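Local coordinates for HMG-CoA Lyase (Bacillus subtilis subsp. subtilis, PDB 1YDO), which belongs to the HMGL-like family of TIM-barrel proteins and is modelled as an assembly of two copies of the same chain, at residues Leu142-Val145 and Phe146-Tyr150; Asn218-Thr221 and Ala222-Gly226; Ala165-Glu168 and Phe169-Glu173. One frame throughout, in Å; residues are numbered along the deposited sequence.

Contact 1 of 3, residues Leu142-Val145 and Phe146-Tyr150; sequences LSTV and FGCPY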
loop_
_atom_site.group_PDB
_atom_site.type_symbol
_atom_site.label_atom_id
_atom_site.label_comp_id
_atom_site.label_asym_id
_atom_site.label_seq_id
_atom_site.Cartn_x
_atom_site.Cartn_y
_atom_site.Cartn_z
ATOM N N LEU A 142 -2.597 21.086 8.913
ATOM C CA LEU A 142 -2.998 21.738 7.674
ATOM C C LEU A 142 -3.538 20.651 6.741
ATOM O O LEU A 142 -2.821 19.724 6.378
ATOM C CB LEU A 142 -1.789 22.422 7.052
ATOM C CG LEU A 142 -2.071 23.709 6.290
ATOM C CD1 LEU A 142 -0.795 24.160 5.600
ATOM C CD2 LEU A 142 -3.172 23.495 5.275
ATOM N N SER A 143 -4.799 20.749 6.347
ATOM C CA SER A 143 -5.350 19.723 5.491
ATOM C C SER A 143 -5.474 20.171 4.055
ATOM O O SER A 143 -5.243 21.335 3.734
ATOM C CB SER A 143 -6.712 19.263 5.996
ATOM O OG SER A 143 -7.634 20.322 5.982
ATOM N N THR A 144 -5.827 19.213 3.200
ATOM C CA THR A 144 -6.007 19.410 1.771
ATOM C C THR A 144 -4.783 20.047 1.099
ATOM O O THR A 144 -4.920 20.843 0.171
ATOM C CB THR A 144 -7.296 20.237 1.505
ATOM O OG1 THR A 144 -7.648 20.146 0.123
ATOM C CG2 THR A 144 -7.099 21.683 1.867
ATOM N N VAL A 145 -3.584 19.670 1.550
ATOM C CA VAL A 145 -2.360 20.221 0.982
ATOM C C VAL A 145 -1.958 19.532 -0.317
ATOM O O VAL A 145 -1.195 20.085 -1.104
ATOM C CB VAL A 145 -1.178 20.136 1.978
ATOM C CG1 VAL A 145 -1.543 20.815 3.271
ATOM C CG2 VAL A 145 -0.805 18.707 2.231
ATOM N N PHE A 146 -2.479 18.331 -0.547
ATOM C CA PHE A 146 -2.165 17.584 -1.767
ATOM C C PHE A 146 -3.372 17.484 -2.688
ATOM O O PHE A 146 -3.525 16.500 -3.410
ATOM C CB PHE A 146 -1.693 16.173 -1.423
ATOM C CG PHE A 146 -0.344 16.128 -0.789
ATOM C CD1 PHE A 146 0.787 16.404 -1.534
ATOM C CD2 PHE A 146 -0.203 15.822 0.565
ATOM C CE1 PHE A 146 2.046 16.379 -0.939
ATOM C CE2 PHE A 146 1.057 15.795 1.172
ATOM C CZ PHE A 146 2.180 16.074 0.418
ATOM N N GLY A 147 -4.229 18.499 -2.659
ATOM C CA GLY A 147 -5.397 18.474 -3.509
ATOM C C GLY A 147 -6.655 18.594 -2.687
ATOM O O GLY A 147 -6.711 18.113 -1.555
ATOM N N CYS A 148 -7.668 19.232 -3.263
ATOM C CA CYS A 148 -8.945 19.440 -2.595
ATOM C C CYS A 148 -10.078 18.677 -3.265
ATOM O O CYS A 148 -10.105 18.525 -4.481
ATOM C CB CYS A 148 -9.279 20.938 -2.586
ATOM S SG CYS A 148 -10.873 21.368 -1.811
ATOM N N PRO A 149 -11.035 18.186 -2.472
ATOM C CA PRO A 149 -12.155 17.452 -3.060
ATOM C C PRO A 149 -13.079 18.392 -3.854
ATOM O O PRO A 149 -13.873 17.958 -4.699
ATOM C CB PRO A 149 -12.843 16.849 -1.833
ATOM C CG PRO A 149 -12.589 17.862 -0.775
ATOM C CD PRO A 149 -11.131 18.206 -1.001
ATOM N N TYR A 150 -12.953 19.686 -3.577
ATOM C CA TYR A 150 -13.766 20.703 -4.226
ATOM C C TYR A 150 -12.964 21.506 -5.249
ATOM O O TYR A 150 -13.331 21.572 -6.423
ATOM C CB TYR A 150 -14.335 21.649 -3.171
ATOM C CG TYR A 150 -15.109 20.956 -2.066
ATOM C CD1 TYR A 150 -14.860 21.256 -0.731
ATOM C CD2 TYR A 150 -16.124 20.041 -2.359
ATOM C CE1 TYR A 150 -15.596 20.680 0.284
ATOM C CE2 TYR A 150 -16.874 19.454 -1.349
ATOM C CZ TYR A 150 -16.600 19.786 -0.027
ATOM O OH TYR A 150 -17.360 19.255 0.984
#

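Contact 2 of 3, residues Asn218-Thr221 and Ala222-Gly226; sequences NMVT and ALQMG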
loop_
_atom_site.group_PDB
_atom_site.type_symbol
_atom_site.label_atom_id
_atom_site.label_comp_id
_atom_site.label_asym_id
_atom_site.label_seq_id
_atom_site.Cartn_x
_atom_site.Cartn_y
_atom_site.Cartn_z
ATOM N N ASN A 218 4.028 6.900 -0.682
ATOM C CA ASN A 218 4.337 8.294 -0.471
ATOM C C ASN A 218 5.251 8.423 0.730
ATOM O O ASN A 218 6.109 9.292 0.785
ATOM C CB ASN A 218 3.058 9.102 -0.241
ATOM C CG ASN A 218 2.137 9.079 -1.443
ATOM O OD1 ASN A 218 2.593 9.167 -2.582
ATOM N ND2 ASN A 218 0.839 8.973 -1.197
HETATM N N MSE A 219 5.085 7.546 1.700
HETATM C CA MSE A 219 5.914 7.625 2.885
HETATM C C MSE A 219 7.381 7.398 2.569
HETATM O O MSE A 219 8.250 8.055 3.135
HETATM C CB MSE A 219 5.459 6.600 3.880
HETATM C CG MSE A 219 5.835 6.956 5.257
HETATM SE SE MSE A 219 4.668 5.949 6.356
HETATM C CE MSE A 219 2.959 6.775 5.886
ATOM N N VAL A 220 7.654 6.456 1.672
ATOM C CA VAL A 220 9.024 6.175 1.309
ATOM C C VAL A 220 9.657 7.421 0.719
ATOM O O VAL A 220 10.757 7.805 1.110
ATOM C CB VAL A 220 9.112 5.027 0.297
ATOM C CG1 VAL A 220 10.532 4.924 -0.246
ATOM C CG2 VAL A 220 8.712 3.722 0.967
ATOM N N THR A 221 8.961 8.053 -0.219
ATOM C CA THR A 221 9.465 9.277 -0.840
ATOM C C THR A 221 9.768 10.312 0.248
ATOM O O THR A 221 10.812 10.953 0.226
ATOM C CB THR A 221 8.435 9.858 -1.816
ATOM O OG1 THR A 221 8.159 8.894 -2.833
ATOM C CG2 THR A 221 8.968 11.125 -2.465
ATOM N N ALA A 222 8.845 10.468 1.192
ATOM C CA ALA A 222 9.041 11.399 2.282
ATOM C C ALA A 222 10.255 10.981 3.121
ATOM O O ALA A 222 11.107 11.804 3.450
ATOM C CB ALA A 222 7.796 11.468 3.149
ATOM N N LEU A 223 10.345 9.704 3.471
ATOM C CA LEU A 223 11.478 9.244 4.254
ATOM C C LEU A 223 12.779 9.635 3.578
ATOM O O LEU A 223 13.787 9.889 4.243
ATOM C CB LEU A 223 11.438 7.732 4.427
ATOM C CG LEU A 223 10.614 7.239 5.599
ATOM C CD1 LEU A 223 10.449 5.750 5.466
ATOM C CD2 LEU A 223 11.280 7.601 6.911
ATOM N N GLN A 224 12.752 9.682 2.255
ATOM C CA GLN A 224 13.925 10.043 1.481
ATOM C C GLN A 224 14.192 11.539 1.494
ATOM O O GLN A 224 15.336 11.963 1.362
ATOM C CB GLN A 224 13.760 9.591 0.041
ATOM C CG GLN A 224 13.880 8.103 -0.187
ATOM C CD GLN A 224 13.669 7.739 -1.654
ATOM O OE1 GLN A 224 13.862 6.590 -2.059
ATOM N NE2 GLN A 224 13.267 8.724 -2.456
HETATM N N MSE A 225 13.142 12.336 1.639
HETATM C CA MSE A 225 13.299 13.777 1.666
HETATM C C MSE A 225 13.786 14.268 3.016
HETATM O O MSE A 225 14.347 15.356 3.102
HETATM C CB MSE A 225 11.978 14.469 1.333
HETATM C CG MSE A 225 11.446 14.191 -0.073
HETATM SE SE MSE A 225 12.680 14.776 -1.472
HETATM C CE MSE A 225 12.944 16.587 -0.793
ATOM N N GLY A 226 13.542 13.486 4.071
ATOM C CA GLY A 226 13.971 13.877 5.408
ATOM C C GLY A 226 12.914 13.884 6.508
ATOM O O GLY A 226 13.246 13.882 7.694
#

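Contact 3 of 3, residues Ala165-Glu168 and Phe169-Glu173; sequences ALFE and FGISE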
loop_
_atom_site.group_PDB
_atom_site.type_symbol
_atom_site.label_atom_id
_atom_site.label_comp_id
_atom_site.label_asym_id
_atom_site.label_seq_id
_atom_site.Cartn_x
_atom_site.Cartn_y
_atom_site.Cartn_z
ATOM N N ALA A 165 2.768 31.395 8.029
ATOM C CA ALA A 165 1.981 32.000 9.084
ATOM C C ALA A 165 1.950 31.041 10.271
ATOM O O ALA A 165 2.331 31.406 11.376
ATOM C CB ALA A 165 0.568 32.279 8.596
ATOM N N LEU A 166 1.514 29.807 10.037
ATOM C CA LEU A 166 1.432 28.847 11.115
ATOM C C LEU A 166 2.701 28.809 11.938
ATOM O O LEU A 166 2.661 28.888 13.168
ATOM C CB LEU A 166 1.120 27.446 10.590
ATOM C CG LEU A 166 -0.352 27.095 10.395
ATOM C CD1 LEU A 166 -1.154 27.618 11.578
ATOM C CD2 LEU A 166 -0.869 27.691 9.109
ATOM N N PHE A 167 3.841 28.706 11.277
ATOM C CA PHE A 167 5.083 28.646 12.022
ATOM C C PHE A 167 5.373 29.943 12.740
ATOM O O PHE A 167 5.934 29.943 13.837
ATOM C CB PHE A 167 6.233 28.269 11.098
ATOM C CG PHE A 167 6.397 26.795 10.932
ATOM C CD1 PHE A 167 6.700 25.997 12.033
ATOM C CD2 PHE A 167 6.243 26.195 9.687
ATOM C CE1 PHE A 167 6.850 24.624 11.898
ATOM C CE2 PHE A 167 6.390 24.816 9.540
ATOM C CZ PHE A 167 6.696 24.029 10.650
ATOM N N GLU A 168 4.969 31.046 12.121
ATOM C CA GLU A 168 5.172 32.378 12.688
ATOM C C GLU A 168 4.432 32.545 14.021
ATOM O O GLU A 168 4.868 33.299 14.892
ATOM C CB GLU A 168 4.694 33.445 11.691
ATOM C CG GLU A 168 5.000 34.892 12.092
ATOM C CD GLU A 168 3.983 35.895 11.545
ATOM O OE1 GLU A 168 3.770 35.932 10.306
ATOM O OE2 GLU A 168 3.397 36.650 12.364
ATOM N N PHE A 169 3.310 31.848 14.174
ATOM C CA PHE A 169 2.520 31.917 15.404
ATOM C C PHE A 169 3.268 31.279 16.585
ATOM O O PHE A 169 3.093 31.688 17.730
ATOM C CB PHE A 169 1.170 31.208 15.213
ATOM C CG PHE A 169 0.252 31.877 14.217
ATOM C CD1 PHE A 169 -0.898 31.218 13.761
ATOM C CD2 PHE A 169 0.521 33.155 13.736
ATOM C CE1 PHE A 169 -1.765 31.821 12.840
ATOM C CE2 PHE A 169 -0.340 33.767 12.813
ATOM C CZ PHE A 169 -1.486 33.096 12.364
ATOM N N GLY A 170 4.094 30.275 16.306
ATOM C CA GLY A 170 4.832 29.630 17.375
ATOM C C GLY A 170 4.550 28.147 17.514
ATOM O O GLY A 170 4.983 27.511 18.481
ATOM N N ILE A 171 3.828 27.580 16.554
ATOM C CA ILE A 171 3.514 26.157 16.601
ATOM C C ILE A 171 4.807 25.360 16.623
ATOM O O ILE A 171 5.859 25.867 16.256
ATOM C CB ILE A 171 2.705 25.732 15.376
ATOM C CG1 ILE A 171 3.478 26.096 14.108
ATOM C CG2 ILE A 171 1.327 26.392 15.405
ATOM C CD1 ILE A 171 2.856 25.545 12.833
ATOM N N SER A 172 4.734 24.109 17.039
ATOM C CA SER A 172 5.942 23.304 17.105
ATOM C C SER A 172 6.094 22.318 15.948
ATOM O O SER A 172 7.212 21.928 15.595
ATOM C CB SER A 172 5.976 22.557 18.435
ATOM O OG SER A 172 5.796 23.462 19.512
ATOM N N GLU A 173 4.967 21.929 15.355
ATOM C CA GLU A 173 4.965 20.975 14.255
ATOM C C GLU A 173 3.792 21.211 13.315
ATOM O O GLU A 173 2.662 21.372 13.749
ATOM C CB GLU A 173 4.874 19.570 14.818
ATOM C CG GLU A 173 5.235 18.501 13.843
ATOM C CD GLU A 173 5.515 17.190 14.541
ATOM O OE1 GLU A 173 4.552 16.455 14.827
ATOM O OE2 GLU A 173 6.700 16.905 14.826
#

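Contact 1 of 3, residues Leu142-Val145 and Phe146-Tyr150
T144 and G147 grip each other across a tight turn at the end of strand 137-143: the threonine hydroxyl OG1 donates to the carbonyl O of G147 over 2.8 Å. It arrives above the carbonyl plane, 48° out of it, with a C=O...donor angle of 106°, so this is a side-on bond and not one on a lone pair. The T144 torsion serves this approach, because OG1 lies opposite the backbone N (chi1 -166°), which sets it beside the carbonyl carbon, on the side where G147 O comes back; OG1 also comes beside CB of C148. At the same residue, the backbone N of T144 is bonded to OG1 of T179. V145 and F146 run side by side in the same direction, and CG2 of V145 lies 3.4 Å from CD2 of F146, meeting the ring obliquely. Beyond V145 lies L176 of strand 174-177. Further along, Y150 N donates to SG of C148 at 3.2 Å, a fairly straight bond, while CG of P149 sits over the centre of one face of the Y150 ring. The turn thus lies on the loop side where a barrel strand ends, the rim at which TIM-barrel enzymes generally place their active sites. Chemically, the buried T144 hydroxyl donates a hydrogen bond to a main-chain carbonyl, and a side chain thereby does part of the work of fixing a loop that has no regular helix or strand to hold it.

Contact 2 of 3, residues Asn218-Thr221 and Ala222-Gly226
The pairing of N218-T221 with A222-G226 is contact along a single helix: N218-M225 form the last two turns of helix 215-225, where each carbonyl reaches the amide four residues on, and G226 follows them. The bond from L223 N to M219 O is close to straight, at 165°. The next one, Q224 N to V220 O, bends to 141°. Q224 N has a second, weak bond to T221 O, the oxygen that also takes the weak bond from M225 N; the regular pattern fades towards the end. G226 then leaves the helix with positive phi, its N still bonded to O of A222 at 3.0 Å. The helix belongs to the beta-alpha-beta unit formed with strands 204-207 and 229-232 of the TIM barrel. Selenomethionine M219, A222 and L223 all touch F230 of the second of these strands, and M219 and L223 also reach I255 and L259 of helix 252-261. V220 and Q224 cross at a slant: CG of the glutamine comes 3.4 Å from O of V220, and CB lies 3.3 Å from O of T221, whereas the pair V220 CG1 and Q224 OE1 is loose. The Q224 chain runs extended beyond CG and carries its amide to the dimer interface, where its OE1 is bonded to NE2 of Q224 of the second subunit, whose P185 packs on V220. ND2 of N218, by contrast, is bonded within its own chain to O of A183.

Contact 3 of 3, residues Ala165-Glu168 and Phe169-Glu173
I171 folds back on the last turn of helix 156-169 and meets L166 and F167, the close-packed half of this contact. Its CD1 lies over one face of the F167 ring, 4.2 Å from the centroid and offset toward the rim, a CH-pi contact in which the two side chains cross at about a right angle. The same methyl touches CB of L166 at 3.4 Å. With CG1 set between the backbone N and the carbonyl carbon (chi1 56°), the branch turns inward to the helix. The pairing of I171, the residue after the glycine, with L166 is the hydrophobic element of a Schellman motif, and G170, with positive phi, is the glycine that ends the helix here; its N bonds to O of F167 at 3.1 Å, well above the carbonyl plane. F169 adds a second bond to the turn: its N donates to O of A165 at 3.0 Å, while that oxygen also lies over one face of its ring. The side chains of F169 and A165 both pack on L121 of helix 117-133, and I171 touches T138 and A140 of strand 137-143. The looser side is that of E168, whose chain extends from the backbone as an exposed residue. The chemistry is therefore split: apolar groups close the end of the helix against the barrel, while the carboxylate of E168 lies on the exposed side.

Overall arrangement
Along the chain the order is contact 1, contact 3, contact 2, each complete before the next begins. Strand 137-143 leads through the loop of contact 1 into helix 156-169, which ends at contact 3 and returns the chain to strand 174-177; contact 2 closes helix 215-225 ahead of strand 229-232. All three strands belong to the same parallel eight-stranded sheet of the barrel. The centres of contact 1 and contact 2 lie about 19 Å apart. Contact 3 has its centre about 20 Å from that of contact 1 and about 23 Å from that of contact 2, and none touch. They illustrate three junctions of one fold: a strand exit and two helix exits, with only contact 2 meeting the second subunit.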